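Local structure of germination protein (Bacillus megaterium, 6O59) at residues K7-L10 with S11-L14. The protein is the A subunit of the spore germinant receptor GerK3, here its N-terminal domain, and probably helps spores respond to germinants. Sequence-based numbering, arbitrary orientation.
Sequences KNLL and SENL
Asn13 N donates to Leu9 O at 3.2 Å, and Leu14 N donates to Leu10 O at 2.9 Å. These two i to i+4 bonds form the first turn of helix 10-20, with Leu9 at the N-cap position. Before it, residues 7-9 run as a loop that turns back along the side of the helix. The Asn13 side chain ties this loop to the turn. Its CG stands anti to its own carbonyl carbon (chi1 -74°), which brings the amide to the backbone of Lys7. Asn13 ND2 donates to Lys7 O at 2.8 Å and lies well above the plane of that carbonyl. Asn13 OD1 takes a weak, bent bond from Lys7 N at 3.1 Å. The amide thus meets both the N-H and the C=O of one residue, which would limit its rotation.

Glu12 lies between Lys7 and Leu9. Its CB packs on Lys7 CB at 3.7 Å, and its CG on Leu9 CB at 3.8 Å. The Lys7 chain folds over at its middle torsions, and CE rather than NZ lies nearest the carboxylate. Lys7 NZ stays 4.1 Å from Glu12 OE2, too far for a salt bridge, so any attraction is probably loose. Deeper in, Leu10 CD1 rests on Leu14 CG at 3.9 Å. Leu10 also touches Ala41, Ala43 and Ile113, while Leu14 reaches Ile29, His31 and Val45. The arrangement is a helix N-terminus with its preceding loop bound back by an asparagine amide. Leu10 and Leu14, one turn apart, pack the start of helix 10-20 on the antiparallel sheet containing strands 27-34, 40-47 and 110-114.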
ATOM      1  N   LYS A   7      20.260   2.116   5.815  1.00 92.84           N
ATOM      2  CA  LYS A   7      20.864   3.330   6.348  1.00 94.66           C
ATOM      3  C   LYS A   7      20.724   3.333   7.868  1.00 97.15           C
ATOM      4  O   LYS A   7      19.800   2.718   8.388  1.00 93.25           O
ATOM      5  CB  LYS A   7      20.236   4.586   5.709  1.00 96.32           C
ATOM      6  CG  LYS A   7      20.463   4.734   4.186  1.00101.41           C
ATOM      7  CD  LYS A   7      21.938   4.826   3.732  1.00111.30           C
ATOM      8  CE  LYS A   7      22.533   6.217   3.776  1.00123.18           C
ATOM      9  NZ  LYS A   7      24.024   6.194   3.797  1.00131.43           N
ATOM     10  N   ASN A   8      21.669   3.967   8.583  1.00 96.99           N
ATOM     11  CA  ASN A   8      21.622   4.013  10.043  1.00 96.21           C
ATOM     12  C   ASN A   8      20.543   4.970  10.523  1.00 98.01           C
ATOM     13  O   ASN A   8      19.811   4.604  11.434  1.00 96.89           O
ATOM     14  CB  ASN A   8      22.972   4.357  10.649  1.00 98.30           C
ATOM     15  CG  ASN A   8      23.922   3.186  10.654  1.00113.95           C
ATOM     16  OD1 ASN A   8      24.862   3.122   9.852  1.00112.19           O
ATOM     17  ND2 ASN A   8      23.699   2.227  11.554  1.00 99.87           N
ATOM     18  N   LEU A   9      20.376   6.144   9.879  1.00 93.72           N
ATOM     19  CA  LEU A   9      19.322   7.092  10.266  1.00 91.42           C
ATOM     20  C   LEU A   9      17.928   6.586   9.864  1.00 91.63           C
ATOM     21  O   LEU A   9      17.751   6.055   8.763  1.00 90.95           O
ATOM     22  CB  LEU A   9      19.560   8.492   9.677  1.00 93.56           C
ATOM     23  CG  LEU A   9      20.776   9.276  10.192  1.00101.37           C
ATOM     24  CD1 LEU A   9      21.090  10.421   9.270  1.00103.48           C
ATOM     25  CD2 LEU A   9      20.556   9.790  11.610  1.00103.33           C
ATOM     26  N   LEU A  10      16.950   6.744  10.776  1.00 84.99           N
ATOM     27  CA  LEU A  10      15.548   6.355  10.589  1.00 80.00           C
ATOM     28  C   LEU A  10      14.912   7.215   9.485  1.00 84.18           C
ATOM     29  O   LEU A  10      14.185   6.693   8.638  1.00 81.98           O
ATOM     30  CB  LEU A  10      14.798   6.497  11.939  1.00 78.52           C
ATOM     31  CG  LEU A  10      13.276   6.532  11.979  1.00 79.07           C
ATOM     32  CD1 LEU A  10      12.681   5.221  11.550  1.00 76.29           C
ATOM     33  CD2 LEU A  10      12.798   6.836  13.361  1.00 80.49           C
ATOM     34  N   SER A  11      15.231   8.524   9.488  1.00 83.29           N
ATOM     35  CA  SER A  11      14.797   9.518   8.507  1.00 83.42           C
ATOM     36  C   SER A  11      15.152   9.071   7.096  1.00 86.59           C
ATOM     37  O   SER A  11      14.318   9.167   6.191  1.00 84.73           O
ATOM     38  CB  SER A  11      15.462  10.862   8.802  1.00 90.87           C
ATOM     39  OG  SER A  11      16.879  10.765   8.799  1.00101.64           O
ATOM     40  N   GLU A  12      16.391   8.554   6.930  1.00 84.53           N
ATOM     41  CA  GLU A  12      16.943   8.067   5.673  1.00 85.00           C
ATOM     42  C   GLU A  12      16.210   6.812   5.208  1.00 86.45           C
ATOM     43  O   GLU A  12      15.926   6.675   4.014  1.00 86.13           O
ATOM     44  CB  GLU A  12      18.450   7.804   5.802  1.00 89.44           C
ATOM     45  CG  GLU A  12      19.274   9.077   5.935  1.00103.33           C
ATOM     46  CD  GLU A  12      20.777   8.961   5.749  1.00126.08           C
ATOM     47  OE1 GLU A  12      21.340   9.813   5.025  1.00129.26           O
ATOM     48  OE2 GLU A  12      21.394   8.040   6.336  1.00117.17           O
ATOM     49  N   ASN A  13      15.867   5.914   6.153  1.00 80.35           N
ATOM     50  CA  ASN A  13      15.162   4.674   5.838  1.00 76.25           C
ATOM     51  C   ASN A  13      13.741   4.960   5.442  1.00 79.37           C
ATOM     52  O   ASN A  13      13.229   4.317   4.525  1.00 79.53           O
ATOM     53  CB  ASN A  13      15.206   3.710   7.008  1.00 70.11           C
ATOM     54  CG  ASN A  13      16.559   3.081   7.183  1.00 83.85           C
ATOM     55  OD1 ASN A  13      17.194   2.619   6.225  1.00 82.58           O
ATOM     56  ND2 ASN A  13      17.040   3.059   8.414  1.00 72.20           N
ATOM     57  N   LEU A  14      13.112   5.951   6.090  1.00 74.94           N
ATOM     58  CA  LEU A  14      11.730   6.312   5.789  1.00 72.63           C
ATOM     59  C   LEU A  14      11.647   7.017   4.435  1.00 78.24           C
ATOM     60  O   LEU A  14      10.802   6.646   3.624  1.00 77.06           O
ATOM     61  CB  LEU A  14      11.089   7.157   6.917  1.00 72.12           C
ATOM     62  CG  LEU A  14      10.961   6.475   8.296  1.00 75.15           C
ATOM     63  CD1 LEU A  14      10.284   7.379   9.286  1.00 75.61           C
ATOM     64  CD2 LEU A  14      10.209   5.129   8.223  1.00 74.19           C
TER